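Ribosomal protein s2-related protein (Deinococcus radiodurans, PDB 2JH3) carries a 4Fe-4S cluster, combines a chelatase-like fold with two additional domains, and may act as a sirohydrochlorin ferrochelatase. Local coordinates at residues 206-218 / 240-252. Sequence-based numbering, arbitrary orientation.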
ATOM      1  N   GLN A 206      -9.607   6.363  51.335  1.00 42.30           N
ATOM      2  CA  GLN A 206      -9.558   5.751  49.985  1.00 40.80           C
ATOM      3  C   GLN A 206      -9.904   6.769  48.906  1.00 38.30           C
ATOM      4  O   GLN A 206     -10.442   7.860  49.199  1.00 37.01           O
ATOM      5  CB  GLN A 206     -10.515   4.603  49.846  1.00 41.18           C
ATOM      6  CG  GLN A 206     -10.112   3.390  50.585  1.00 44.70           C
ATOM      7  CD  GLN A 206     -10.753   2.171  49.974  1.00 45.24           C
ATOM      8  OE1 GLN A 206     -11.976   2.108  49.842  1.00 49.96           O
ATOM      9  NE2 GLN A 206      -9.924   1.211  49.555  1.00 49.66           N
ATOM     10  N   ALA A 207      -9.545   6.394  47.674  1.00 36.34           N
ATOM     11  CA  ALA A 207      -9.782   7.238  46.496  1.00 34.85           C
ATOM     12  C   ALA A 207     -10.153   6.388  45.290  1.00 32.65           C
ATOM     13  O   ALA A 207      -9.726   5.240  45.175  1.00 31.50           O
ATOM     14  CB  ALA A 207      -8.533   8.075  46.201  1.00 35.51           C
ATOM     15  N   VAL A 208     -10.949   6.980  44.384  1.00 31.79           N
ATOM     16  CA  VAL A 208     -11.293   6.366  43.074  1.00 31.03           C
ATOM     17  C   VAL A 208     -11.030   7.390  41.906  1.00 28.90           C
ATOM     18  O   VAL A 208     -11.443   8.556  41.956  1.00 29.70           O
ATOM     19  CB  VAL A 208     -12.742   5.789  43.033  1.00 30.11           C
ATOM     20  CG1 VAL A 208     -13.766   6.876  43.320  1.00 30.26           C
ATOM     21  CG2 VAL A 208     -12.996   5.015  41.696  1.00 31.98           C
ATOM     22  N   LEU A 209     -10.278   6.938  40.914  1.00 27.75           N
ATOM     23  CA  LEU A 209      -9.952   7.799  39.813  1.00 28.35           C
ATOM     24  C   LEU A 209     -10.866   7.460  38.616  1.00 28.18           C
ATOM     25  O   LEU A 209     -10.914   6.321  38.150  1.00 29.22           O
ATOM     26  CB  LEU A 209      -8.492   7.647  39.436  1.00 27.40           C
ATOM     27  CG  LEU A 209      -8.016   8.464  38.252  1.00 25.70           C
ATOM     28  CD1 LEU A 209      -7.922   9.927  38.604  1.00 25.57           C
ATOM     29  CD2 LEU A 209      -6.689   7.974  37.836  1.00 27.85           C
ATOM     30  N   VAL A 210     -11.582   8.473  38.175  1.00 27.58           N
ATOM     31  CA  VAL A 210     -12.343   8.421  36.913  1.00 27.48           C
ATOM     32  C   VAL A 210     -11.767   9.420  35.883  1.00 25.31           C
ATOM     33  O   VAL A 210     -11.900  10.639  36.004  1.00 24.77           O
ATOM     34  CB  VAL A 210     -13.882   8.579  37.135  1.00 26.99           C
ATOM     35  CG1 VAL A 210     -14.693   8.649  35.759  1.00 31.59           C
ATOM     36  CG2 VAL A 210     -14.383   7.421  37.968  1.00 28.35           C
ATOM     37  N   PRO A 211     -11.138   8.878  34.859  1.00 24.20           N
ATOM     38  CA  PRO A 211     -10.756   9.621  33.693  1.00 25.42           C
ATOM     39  C   PRO A 211     -11.933  10.192  32.905  1.00 24.39           C
ATOM     40  O   PRO A 211     -12.817   9.417  32.423  1.00 26.10           O
ATOM     41  CB  PRO A 211      -9.982   8.589  32.854  1.00 24.64           C
ATOM     42  CG  PRO A 211      -9.590   7.513  33.849  1.00 25.72           C
ATOM     43  CD  PRO A 211     -10.775   7.454  34.722  1.00 24.90           C
ATOM     44  N   PHE A 212     -11.985  11.526  32.826  1.00 25.45           N
ATOM     45  CA  PHE A 212     -13.044  12.248  32.031  1.00 26.34           C
ATOM     46  C   PHE A 212     -12.592  12.299  30.567  1.00 26.33           C
ATOM     47  O   PHE A 212     -12.276  13.340  30.054  1.00 25.62           O
ATOM     48  CB  PHE A 212     -13.245  13.656  32.546  1.00 26.70           C
ATOM     49  CG  PHE A 212     -14.457  14.342  31.988  1.00 27.55           C
ATOM     50  CD1 PHE A 212     -15.727  13.873  32.300  1.00 31.03           C
ATOM     51  CD2 PHE A 212     -14.346  15.533  31.255  1.00 26.98           C
ATOM     52  CE1 PHE A 212     -16.881  14.531  31.844  1.00 28.45           C
ATOM     53  CE2 PHE A 212     -15.492  16.167  30.807  1.00 29.24           C
ATOM     54  CZ  PHE A 212     -16.763  15.657  31.120  1.00 27.67           C
ATOM     55  N   LEU A 213     -12.518  11.121  29.963  1.00 27.52           N
ATOM     56  CA  LEU A 213     -11.981  10.891  28.617  1.00 28.82           C
ATOM     57  C   LEU A 213     -12.945   9.984  27.849  1.00 28.98           C
ATOM     58  O   LEU A 213     -13.573   9.082  28.430  1.00 27.65           O
ATOM     59  CB  LEU A 213     -10.639  10.114  28.749  1.00 29.85           C
ATOM     60  CG  LEU A 213      -9.299  10.807  28.928  1.00 32.63           C
ATOM     61  CD1 LEU A 213      -9.354  12.267  29.104  1.00 34.51           C
ATOM     62  CD2 LEU A 213      -8.520  10.109  30.021  1.00 32.85           C
ATOM     63  N   THR A 214     -13.031  10.169  26.525  1.00 29.79           N
ATOM     64  CA  THR A 214     -13.783   9.206  25.722  1.00 30.20           C
ATOM     65  C   THR A 214     -13.065   7.889  25.703  1.00 30.81           C
ATOM     66  O   THR A 214     -13.697   6.830  25.706  1.00 32.22           O
ATOM     67  CB  THR A 214     -13.970   9.658  24.252  1.00 29.49           C
ATOM     68  OG1 THR A 214     -12.704  10.018  23.710  1.00 29.31           O
ATOM     69  CG2 THR A 214     -14.919  10.834  24.161  1.00 28.37           C
ATOM     70  N   HIS A 215     -11.741   7.949  25.654  1.00 31.83           N
ATOM     71  CA  HIS A 215     -10.912   6.744  25.558  1.00 32.29           C
ATOM     72  C   HIS A 215      -9.569   7.004  26.172  1.00 35.07           C
ATOM     73  O   HIS A 215      -9.229   8.134  26.531  1.00 34.80           O
ATOM     74  CB  HIS A 215     -10.687   6.332  24.087  1.00 32.06           C
ATOM     75  CG  HIS A 215     -10.069   7.421  23.285  1.00 29.08           C
ATOM     76  ND1 HIS A 215     -10.743   8.599  23.002  1.00 29.10           N
ATOM     77  CD2 HIS A 215      -8.830   7.563  22.790  1.00 26.87           C
ATOM     78  CE1 HIS A 215      -9.945   9.401  22.324  1.00 30.57           C
ATOM     79  NE2 HIS A 215      -8.773   8.800  22.193  1.00 27.86           N
ATOM     80  N   LEU A 216      -8.791   5.929  26.252  1.00 38.35           N
ATOM     81  CA  LEU A 216      -7.426   6.018  26.723  1.00 40.40           C
ATOM     82  C   LEU A 216      -6.524   5.189  25.822  1.00 41.64           C
ATOM     83  O   LEU A 216      -6.537   3.951  25.870  1.00 40.91           O
ATOM     84  CB  LEU A 216      -7.367   5.534  28.187  1.00 40.03           C
ATOM     85  CG  LEU A 216      -6.164   6.010  29.003  1.00 40.01           C
ATOM     86  CD1 LEU A 216      -6.110   7.508  29.093  1.00 40.99           C
ATOM     87  CD2 LEU A 216      -6.247   5.398  30.372  1.00 39.66           C
ATOM     88  N   GLY A 217      -5.773   5.887  24.976  1.00 43.06           N
ATOM     89  CA  GLY A 217      -4.799   5.241  24.126  1.00 44.24           C
ATOM     90  C   GLY A 217      -3.679   4.652  24.949  1.00 45.35           C
ATOM     91  O   GLY A 217      -3.585   4.885  26.150  1.00 45.20           O
ATOM     92  N   LYS A 218      -2.819   3.894  24.285  1.00 46.94           N
ATOM     93  CA  LYS A 218      -1.768   3.140  24.965  1.00 47.26           C
ATOM     94  C   LYS A 218      -0.651   4.071  25.424  1.00 46.81           C
ATOM     95  O   LYS A 218      -0.046   3.844  26.482  1.00 46.37           O
ATOM     96  CB  LYS A 218      -1.233   2.025  24.051  1.00 48.76           C
ATOM     97  CG  LYS A 218      -2.307   0.903  23.711  1.00 51.33           C
ATOM     98  CD  LYS A 218      -1.651  -0.500  23.427  1.00 50.77           C
ATOM     99  CE  LYS A 218      -2.499  -1.417  22.487  1.00 53.02           C
ATOM    100  NZ  LYS A 218      -1.616  -2.413  21.739  1.00 55.00           N
ATOM    101  N   PRO A 240      -5.266   3.672  49.388  1.00 36.75           N
ATOM    102  CA  PRO A 240      -5.427   2.855  48.185  1.00 36.38           C
ATOM    103  C   PRO A 240      -6.246   3.615  47.101  1.00 35.70           C
ATOM    104  O   PRO A 240      -7.182   4.319  47.418  1.00 35.15           O
ATOM    105  CB  PRO A 240      -6.176   1.606  48.674  1.00 36.80           C
ATOM    106  CG  PRO A 240      -6.612   1.894  50.070  1.00 38.19           C
ATOM    107  CD  PRO A 240      -6.040   3.180  50.537  1.00 37.79           C
ATOM    108  N   LEU A 241      -5.818   3.499  45.850  1.00 36.37           N
ATOM    109  CA  LEU A 241      -6.489   4.160  44.705  1.00 35.35           C
ATOM    110  C   LEU A 241      -7.097   3.099  43.815  1.00 34.65           C
ATOM    111  O   LEU A 241      -6.367   2.286  43.247  1.00 34.12           O
ATOM    112  CB  LEU A 241      -5.495   4.944  43.858  1.00 34.90           C
ATOM    113  CG  LEU A 241      -6.170   5.770  42.744  1.00 35.70           C
ATOM    114  CD1 LEU A 241      -7.083   6.835  43.326  1.00 33.95           C
ATOM    115  CD2 LEU A 241      -5.106   6.420  41.881  1.00 35.72           C
ATOM    116  N   HIS A 242      -8.409   3.140  43.648  1.00 34.56           N
ATOM    117  CA  HIS A 242      -9.028   2.335  42.594  1.00 34.96           C
ATOM    118  C   HIS A 242      -9.130   3.126  41.260  1.00 34.02           C
ATOM    119  O   HIS A 242      -9.685   4.222  41.192  1.00 34.08           O
ATOM    120  CB  HIS A 242     -10.373   1.807  43.068  1.00 35.09           C
ATOM    121  CG  HIS A 242     -10.334   1.284  44.471  1.00 36.86           C
ATOM    122  ND1 HIS A 242      -9.844   0.031  44.785  1.00 38.67           N
ATOM    123  CD2 HIS A 242     -10.688   1.865  45.640  1.00 37.07           C
ATOM    124  CE1 HIS A 242      -9.920  -0.138  46.099  1.00 39.71           C
ATOM    125  NE2 HIS A 242     -10.422   0.961  46.639  1.00 36.78           N
ATOM    126  N   VAL A 243      -8.580   2.544  40.206  1.00 34.66           N
ATOM    127  CA  VAL A 243      -8.580   3.186  38.909  1.00 34.25           C
ATOM    128  C   VAL A 243      -9.619   2.607  37.924  1.00 34.99           C
ATOM    129  O   VAL A 243      -9.582   1.422  37.536  1.00 34.10           O
ATOM    130  CB  VAL A 243      -7.180   3.201  38.316  1.00 35.39           C
ATOM    131  CG1 VAL A 243      -7.167   3.938  36.928  1.00 32.03           C
ATOM    132  CG2 VAL A 243      -6.259   3.921  39.290  1.00 35.26           C
ATOM    133  N   GLY A 244     -10.526   3.508  37.539  1.00 34.34           N
ATOM    134  CA  GLY A 244     -11.614   3.230  36.599  1.00 34.27           C
ATOM    135  C   GLY A 244     -11.108   3.526  35.202  1.00 34.16           C
ATOM    136  O   GLY A 244     -10.094   4.226  35.002  1.00 33.04           O
ATOM    137  N   GLY A 245     -11.796   2.920  34.249  1.00 33.68           N
ATOM    138  CA  GLY A 245     -11.629   3.225  32.848  1.00 33.72           C
ATOM    139  C   GLY A 245     -12.320   4.538  32.570  1.00 33.19           C
ATOM    140  O   GLY A 245     -13.027   5.054  33.423  1.00 32.82           O
ATOM    141  N   PRO A 246     -12.119   5.063  31.360  1.00 33.02           N
ATOM    142  CA  PRO A 246     -12.633   6.323  30.867  1.00 33.08           C
ATOM    143  C   PRO A 246     -14.108   6.312  30.889  1.00 32.99           C
ATOM    144  O   PRO A 246     -14.708   5.294  30.551  1.00 33.69           O
ATOM    145  CB  PRO A 246     -12.131   6.370  29.434  1.00 32.31           C
ATOM    146  CG  PRO A 246     -11.007   5.576  29.409  1.00 34.23           C
ATOM    147  CD  PRO A 246     -11.278   4.421  30.348  1.00 32.95           C
ATOM    148  N   VAL A 247     -14.699   7.423  31.291  1.00 32.93           N
ATOM    149  CA  VAL A 247     -16.116   7.484  31.507  1.00 34.15           C
ATOM    150  C   VAL A 247     -16.859   7.281  30.185  1.00 35.43           C
ATOM    151  O   VAL A 247     -17.967   6.715  30.161  1.00 34.92           O
ATOM    152  CB  VAL A 247     -16.552   8.810  32.151  1.00 33.97           C
ATOM    153  CG1 VAL A 247     -16.298  10.027  31.253  1.00 32.67           C
ATOM    154  CG2 VAL A 247     -18.013   8.764  32.501  1.00 33.00           C
ATOM    155  N   GLY A 248     -16.200   7.688  29.098  1.00 37.19           N
ATOM    156  CA  GLY A 248     -16.759   7.606  27.749  1.00 38.49           C
ATOM    157  C   GLY A 248     -17.133   6.190  27.388  1.00 39.90           C
ATOM    158  O   GLY A 248     -17.899   5.995  26.473  1.00 42.07           O
ATOM    159  N   GLU A 249     -16.593   5.197  28.090  1.00 41.08           N
ATOM    160  CA  GLU A 249     -16.863   3.828  27.744  1.00 41.27           C
ATOM    161  C   GLU A 249     -18.002   3.229  28.609  1.00 40.80           C
ATOM    162  O   GLU A 249     -18.393   2.081  28.424  1.00 40.76           O
ATOM    163  CB  GLU A 249     -15.579   2.991  27.857  1.00 42.78           C
ATOM    164  CG  GLU A 249     -14.230   3.681  27.394  1.00 48.91           C
ATOM    165  CD  GLU A 249     -13.976   3.715  25.874  1.00 55.17           C
ATOM    166  OE1 GLU A 249     -14.956   3.918  25.119  1.00 61.18           O
ATOM    167  OE2 GLU A 249     -12.792   3.554  25.435  1.00 58.86           O
ATOM    168  N   HIS A 250     -18.587   4.017  29.499  1.00 39.52           N
ATOM    169  CA  HIS A 250     -19.620   3.533  30.372  1.00 39.77           C
ATOM    170  C   HIS A 250     -21.040   3.538  29.700  1.00 39.77           C
ATOM    171  O   HIS A 250     -21.424   4.493  29.071  1.00 39.21           O
ATOM    172  CB  HIS A 250     -19.625   4.389  31.646  1.00 38.68           C
ATOM    173  CG  HIS A 250     -20.333   3.746  32.801  1.00 40.04           C
ATOM    174  ND1 HIS A 250     -21.653   4.004  33.114  1.00 38.18           N
ATOM    175  CD2 HIS A 250     -19.899   2.847  33.721  1.00 39.20           C
ATOM    176  CE1 HIS A 250     -22.013   3.267  34.150  1.00 39.98           C
ATOM    177  NE2 HIS A 250     -20.967   2.550  34.535  1.00 38.32           N
ATOM    178  N   PRO A 251     -21.859   2.497  29.921  1.00 40.22           N
ATOM    179  CA  PRO A 251     -23.151   2.486  29.192  1.00 39.89           C
ATOM    180  C   PRO A 251     -24.043   3.664  29.529  1.00 39.86           C
ATOM    181  O   PRO A 251     -24.978   3.971  28.793  1.00 40.00           O
ATOM    182  CB  PRO A 251     -23.812   1.184  29.625  1.00 40.58           C
ATOM    183  CG  PRO A 251     -22.671   0.353  30.291  1.00 41.36           C
ATOM    184  CD  PRO A 251     -21.709   1.343  30.826  1.00 40.37           C
ATOM    185  N   ALA A 252     -23.764   4.318  30.646  1.00 38.91           N
ATOM    186  CA  ALA A 252     -24.591   5.434  31.083  1.00 38.24           C
ATOM    187  C   ALA A 252     -24.474   6.621  30.147  1.00 37.38           C
ATOM    188  O   ALA A 252     -25.342   7.473  30.151  1.00 36.94           O
ATOM    189  CB  ALA A 252     -24.207   5.841  32.494  1.00 38.66           C
TER
HETATM  190  O   HOH W   1      -9.535   3.168  25.817  1.00 45.81           O
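P246 sets its ring against the loop that follows strand 207-211: CB lies 3.2 Å from the carbonyl O of L213, while CG rests on CB of L216, 3.8 Å away. At the other end Q206 and H242 meet, NE2 to NE2 at 3.0 Å; the amide approaches the imidazole at its edge, the two planes nearly perpendicular (82°), and the ring of P240 lies across the glutamine chain. Between these ends the strands run parallel. A207 O accepts from H242 N, H242 O from L209 N at 2.8 Å, and L209 O from G244 N. The two strands are joined by helix 218-234 in a right-handed beta-alpha-beta crossover, in the parallel sheet of the second CbiX-like, chelatase-type domain. Strand 241-243 forms the edge; 207-211 is also bonded to strand 144-149. A207, L209, L241 and V243 share one face, where L241 CD1 presses on A207 CB at a tight 3.5 Å and L241 and V243 reach L228 of the crossover helix. Past strand 241-243, V247 N bonds to P211 O and G248 N to L213 O. A chi1 of 64° sets CG1 of V247 between its own N and carbonyl carbon, and from there it lies 4.0 Å from CD1 of F212, the two side chains side by side and both touching L74 and M122.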